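Local coordinates for (S)-ureidoglycine aminohydrolase (Escherichia coli, PDB 1RC6), which catalyses the manganese-dependent hydrolysis of (S)-ureidoglycine to (S)-ureidoglycolate and ammonia, a step in the assimilation of allantoin nitrogen, at residues L175-F186 against A246-R257. Numbering follows the deposited sequence.
Sequences LGFDMNMHILSF and AFSYIYSKDCNR
His182 and Tyr251 face each other as a hydrogen-bonded pair in the middle of two antiparallel strands, 179-186 and 247-254, whose axes run at 175°. Backbone bonds join them both ways, His182 N to Tyr251 O at 2.8 Å and Tyr251 N to His182 O at 2.7 Å. Packing is close here: His182 CB sits over a face of the phenol, 3.9 Å from the centroid of the Tyr251 ring, while the imidazole is slid aside and barely overlaps it. With CG between backbone N and carbonyl carbon (chi1 75°), the Tyr251 ring leans across the neighbouring strand to meet His182 CB. Leu184 repeats the theme, its CB above one face of Tyr249 and its CD1 3.4 Å from Tyr249 OH. On the opposite face, with Met181 and Ser252, Ile183 CG1 meets Ile250 CB at 3.7 Å, and Tyr86 of strand 81-89 touches both isoleucines.

Where 175-178 meets 255-257, polar groups do most of the holding; Leu175 is exposed and Asn256 and Arg257 partly so, although Phe177 and Asp178 stay buried. Arg257 brings NH1 and NH2 end-on to Leu175 O (2.7 Å from NH1), which lies close to the guanidinium plane, and lays one face on Asp178 CB; its NE bonds Val137 O. With the guanidinium gone, as in an alanine here, Leu175 O would probably lose both donors and Asp178 CB the flat group packed on it. Asn256 ND2 donates to Phe177 O with an N-H...O angle of 163°.

Tyr251 also meets His202, a manganese ligand by similarity, edge-to-face; with Tyr249 and Lys253, substrate-binding residues by similarity, on the same face, this pairing is consistent with a cupin beta-barrel strand pair lining the manganese site.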
loop_
_atom_site.group_PDB
_atom_site.type_symbol
_atom_site.label_atom_id
_atom_site.label_comp_id
_atom_site.label_asym_id
_atom_site.label_seq_id
_atom_site.Cartn_x
_atom_site.Cartn_y
_atom_site.Cartn_z
ATOM N N LEU A 175 -11.541 -16.557 -5.833
ATOM C CA LEU A 175 -10.434 -16.824 -6.733
ATOM C C LEU A 175 -10.363 -15.833 -7.869
ATOM O O LEU A 175 -9.349 -15.758 -8.567
ATOM C CB LEU A 175 -10.547 -18.230 -7.310
ATOM C CG LEU A 175 -10.686 -19.363 -6.288
ATOM C CD1 LEU A 175 -10.693 -20.688 -7.013
ATOM C CD2 LEU A 175 -9.546 -19.303 -5.281
ATOM N N GLY A 176 -11.446 -15.087 -8.073
ATOM C CA GLY A 176 -11.460 -14.097 -9.134
ATOM C C GLY A 176 -10.327 -13.138 -8.846
ATOM O O GLY A 176 -9.674 -12.606 -9.767
ATOM N N PHE A 177 -10.087 -12.935 -7.550
ATOM C CA PHE A 177 -9.023 -12.057 -7.096
ATOM C C PHE A 177 -7.744 -12.842 -6.825
ATOM O O PHE A 177 -7.774 -13.928 -6.257
ATOM C CB PHE A 177 -9.461 -11.309 -5.841
ATOM C CG PHE A 177 -10.496 -10.248 -6.099
ATOM C CD1 PHE A 177 -10.134 -8.910 -6.174
ATOM C CD2 PHE A 177 -11.825 -10.593 -6.312
ATOM C CE1 PHE A 177 -11.083 -7.933 -6.463
ATOM C CE2 PHE A 177 -12.772 -9.635 -6.597
ATOM C CZ PHE A 177 -12.404 -8.302 -6.674
ATOM N N ASP A 178 -6.620 -12.276 -7.252
ATOM C CA ASP A 178 -5.326 -12.900 -7.072
ATOM C C ASP A 178 -4.476 -12.082 -6.092
ATOM O O ASP A 178 -3.259 -12.224 -6.048
ATOM C CB ASP A 178 -4.622 -13.011 -8.423
ATOM C CG ASP A 178 -4.226 -11.662 -8.989
ATOM O OD1 ASP A 178 -4.609 -10.626 -8.403
ATOM O OD2 ASP A 178 -3.531 -11.643 -10.030
ATOM N N MET A 179 -5.121 -11.221 -5.311
ATOM C CA MET A 179 -4.402 -10.405 -4.340
ATOM C C MET A 179 -5.378 -9.844 -3.335
ATOM O O MET A 179 -6.577 -10.066 -3.436
ATOM C CB MET A 179 -3.701 -9.234 -5.025
ATOM C CG MET A 179 -4.662 -8.351 -5.771
ATOM S SD MET A 179 -4.215 -6.615 -5.757
ATOM C CE MET A 179 -3.474 -6.498 -7.230
ATOM N N ASN A 180 -4.851 -9.122 -2.356
ATOM C CA ASN A 180 -5.684 -8.494 -1.352
ATOM C C ASN A 180 -4.866 -7.454 -0.606
ATOM O O ASN A 180 -3.646 -7.544 -0.559
ATOM C CB ASN A 180 -6.236 -9.535 -0.389
ATOM C CG ASN A 180 -7.578 -9.123 0.209
ATOM O OD1 ASN A 180 -8.356 -9.965 0.657
ATOM N ND2 ASN A 180 -7.849 -7.828 0.225
ATOM N N MET A 181 -5.539 -6.446 -0.067
ATOM C CA MET A 181 -4.885 -5.392 0.694
ATOM C C MET A 181 -5.436 -5.495 2.113
ATOM O O MET A 181 -6.624 -5.758 2.304
ATOM C CB MET A 181 -5.211 -4.004 0.116
ATOM C CG MET A 181 -4.665 -3.699 -1.281
ATOM S SD MET A 181 -2.858 -3.499 -1.403
ATOM C CE MET A 181 -2.492 -2.800 0.176
ATOM N N HIS A 182 -4.584 -5.311 3.109
ATOM C CA HIS A 182 -5.045 -5.394 4.487
ATOM C C HIS A 182 -4.514 -4.233 5.311
ATOM O O HIS A 182 -3.514 -3.617 4.961
ATOM C CB HIS A 182 -4.575 -6.696 5.152
ATOM C CG HIS A 182 -4.997 -7.937 4.440
ATOM N ND1 HIS A 182 -4.285 -8.468 3.389
ATOM C CD2 HIS A 182 -6.055 -8.757 4.629
ATOM C CE1 HIS A 182 -4.885 -9.565 2.961
ATOM N NE2 HIS A 182 -5.963 -9.763 3.699
ATOM N N ILE A 183 -5.197 -3.946 6.410
ATOM C CA ILE A 183 -4.774 -2.906 7.327
ATOM C C ILE A 183 -4.772 -3.548 8.709
ATOM O O ILE A 183 -5.759 -4.167 9.099
ATOM C CB ILE A 183 -5.748 -1.712 7.354
ATOM C CG1 ILE A 183 -5.389 -0.707 6.258
ATOM C CG2 ILE A 183 -5.701 -1.049 8.729
ATOM C CD1 ILE A 183 -6.291 0.534 6.228
ATOM N N LEU A 184 -3.663 -3.425 9.430
ATOM C CA LEU A 184 -3.556 -3.969 10.783
ATOM C C LEU A 184 -3.468 -2.798 11.755
ATOM O O LEU A 184 -2.729 -1.841 11.511
ATOM C CB LEU A 184 -2.315 -4.855 10.922
ATOM C CG LEU A 184 -2.578 -6.365 10.914
ATOM C CD1 LEU A 184 -1.270 -7.133 10.886
ATOM C CD2 LEU A 184 -3.385 -6.736 12.145
ATOM N N SER A 185 -4.228 -2.862 12.845
ATOM C CA SER A 185 -4.223 -1.787 13.829
ATOM C C SER A 185 -3.928 -2.346 15.216
ATOM O O SER A 185 -4.344 -3.455 15.538
ATOM C CB SER A 185 -5.578 -1.070 13.821
ATOM O OG SER A 185 -5.486 0.245 14.356
ATOM N N PHE A 186 -3.183 -1.582 16.018
ATOM C CA PHE A 186 -2.831 -1.979 17.386
ATOM C C PHE A 186 -3.064 -0.826 18.349
ATOM O O PHE A 186 -2.339 0.173 18.318
ATOM C CB PHE A 186 -1.362 -2.384 17.498
ATOM C CG PHE A 186 -1.016 -3.636 16.764
ATOM C CD1 PHE A 186 -0.918 -3.645 15.376
ATOM C CD2 PHE A 186 -0.755 -4.810 17.459
ATOM C CE1 PHE A 186 -0.557 -4.816 14.683
ATOM C CE2 PHE A 186 -0.394 -5.981 16.783
ATOM C CZ PHE A 186 -0.294 -5.985 15.391
ATOM N N ALA A 246 -2.447 4.921 17.887
ATOM C CA ALA A 246 -2.712 3.546 17.473
ATOM C C ALA A 246 -1.827 3.129 16.291
ATOM O O ALA A 246 -1.894 3.719 15.208
ATOM C CB ALA A 246 -4.182 3.389 17.106
ATOM N N PHE A 247 -1.014 2.097 16.507
ATOM C CA PHE A 247 -0.093 1.581 15.489
ATOM C C PHE A 247 -0.814 0.816 14.367
ATOM O O PHE A 247 -1.219 -0.329 14.552
ATOM C CB PHE A 247 0.944 0.676 16.175
ATOM C CG PHE A 247 1.990 0.127 15.251
ATOM C CD1 PHE A 247 2.743 0.975 14.436
ATOM C CD2 PHE A 247 2.249 -1.240 15.211
ATOM C CE1 PHE A 247 3.747 0.463 13.586
ATOM C CE2 PHE A 247 3.248 -1.763 14.367
ATOM C CZ PHE A 247 3.997 -0.911 13.554
ATOM N N SER A 248 -0.981 1.449 13.208
ATOM C CA SER A 248 -1.648 0.784 12.092
ATOM C C SER A 248 -0.938 0.955 10.754
ATOM O O SER A 248 -0.419 2.029 10.442
ATOM C CB SER A 248 -3.085 1.287 11.942
ATOM O OG SER A 248 -3.118 2.582 11.373
ATOM N N TYR A 249 -0.930 -0.110 9.960
ATOM C CA TYR A 249 -0.312 -0.066 8.645
ATOM C C TYR A 249 -1.095 -0.858 7.603
ATOM O O TYR A 249 -1.767 -1.838 7.921
ATOM C CB TYR A 249 1.126 -0.579 8.702
ATOM C CG TYR A 249 1.277 -2.025 9.095
ATOM C CD1 TYR A 249 1.398 -2.402 10.433
ATOM C CD2 TYR A 249 1.354 -3.020 8.121
ATOM C CE1 TYR A 249 1.605 -3.748 10.795
ATOM C CE2 TYR A 249 1.553 -4.364 8.466
ATOM C CZ TYR A 249 1.680 -4.716 9.800
ATOM O OH TYR A 249 1.883 -6.036 10.117
ATOM N N ILE A 250 -1.002 -0.417 6.352
ATOM C CA ILE A 250 -1.689 -1.070 5.253
ATOM C C ILE A 250 -0.663 -1.896 4.505
ATOM O O ILE A 250 0.495 -1.506 4.418
ATOM C CB ILE A 250 -2.315 -0.028 4.311
ATOM C CG1 ILE A 250 -3.105 -0.729 3.205
ATOM C CG2 ILE A 250 -1.222 0.890 3.744
ATOM C CD1 ILE A 250 -3.980 0.210 2.416
ATOM N N TYR A 251 -1.074 -3.041 3.973
ATOM C CA TYR A 251 -0.135 -3.881 3.254
ATOM C C TYR A 251 -0.767 -4.822 2.248
ATOM O O TYR A 251 -1.864 -5.340 2.459
ATOM C CB TYR A 251 0.709 -4.696 4.239
ATOM C CG TYR A 251 -0.017 -5.852 4.885
ATOM C CD1 TYR A 251 -0.772 -5.672 6.055
ATOM C CD2 TYR A 251 0.060 -7.136 4.339
ATOM C CE1 TYR A 251 -1.427 -6.748 6.667
ATOM C CE2 TYR A 251 -0.596 -8.221 4.944
ATOM C CZ TYR A 251 -1.334 -8.016 6.103
ATOM O OH TYR A 251 -1.986 -9.085 6.679
ATOM N N SER A 252 -0.040 -5.057 1.164
ATOM C CA SER A 252 -0.482 -5.926 0.094
ATOM C C SER A 252 -0.111 -7.377 0.349
ATOM O O SER A 252 0.663 -7.685 1.242
ATOM C CB SER A 252 0.117 -5.462 -1.223
ATOM O OG SER A 252 1.517 -5.297 -1.113
ATOM N N LYS A 253 -0.669 -8.266 -0.463
ATOM C CA LYS A 253 -0.450 -9.694 -0.332
ATOM C C LYS A 253 -1.069 -10.388 -1.535
ATOM O O LYS A 253 -2.253 -10.237 -1.786
ATOM C CB LYS A 253 -1.134 -10.174 0.950
ATOM C CG LYS A 253 -1.552 -11.632 0.962
ATOM C CD LYS A 253 -2.634 -11.890 2.017
ATOM C CE LYS A 253 -2.945 -13.383 2.185
ATOM N NZ LYS A 253 -1.804 -14.169 2.761
ATOM N N ASP A 254 -0.272 -11.129 -2.292
ATOM C CA ASP A 254 -0.796 -11.871 -3.440
ATOM C C ASP A 254 -1.396 -13.164 -2.875
ATOM O O ASP A 254 -0.950 -13.657 -1.834
ATOM C CB ASP A 254 0.321 -12.216 -4.427
ATOM C CG ASP A 254 1.400 -13.076 -3.804
ATOM O OD1 ASP A 254 2.175 -12.560 -2.973
ATOM O OD2 ASP A 254 1.468 -14.271 -4.133
ATOM N N CYS A 255 -2.398 -13.718 -3.551
ATOM C CA CYS A 255 -3.038 -14.930 -3.060
ATOM C C CYS A 255 -3.884 -15.649 -4.090
ATOM O O CYS A 255 -4.015 -15.210 -5.230
ATOM C CB CYS A 255 -3.924 -14.582 -1.876
ATOM S SG CYS A 255 -5.179 -13.344 -2.305
ATOM N N ASN A 256 -4.462 -16.768 -3.659
ATOM C CA ASN A 256 -5.328 -17.599 -4.490
ATOM C C ASN A 256 -4.735 -18.109 -5.799
ATOM O O ASN A 256 -5.483 -18.441 -6.721
ATOM C CB ASN A 256 -6.629 -16.864 -4.821
ATOM C CG ASN A 256 -7.367 -16.376 -3.586
ATOM O OD1 ASN A 256 -7.258 -16.949 -2.489
ATOM N ND2 ASN A 256 -8.147 -15.317 -3.768
ATOM N N ARG A 257 -3.417 -18.196 -5.903
ATOM C CA ARG A 257 -2.838 -18.689 -7.144
ATOM C C ARG A 257 -1.746 -19.722 -6.930
ATOM O O ARG A 257 -1.031 -19.684 -5.930
ATOM C CB ARG A 257 -2.283 -17.526 -7.964
ATOM C CG ARG A 257 -3.341 -16.572 -8.459
ATOM C CD ARG A 257 -4.160 -17.182 -9.597
ATOM N NE ARG A 257 -5.184 -16.257 -10.098
ATOM C CZ ARG A 257 -6.356 -16.035 -9.505
ATOM N NH1 ARG A 257 -7.212 -15.171 -10.033
ATOM N NH2 ARG A 257 -6.680 -16.690 -8.394
#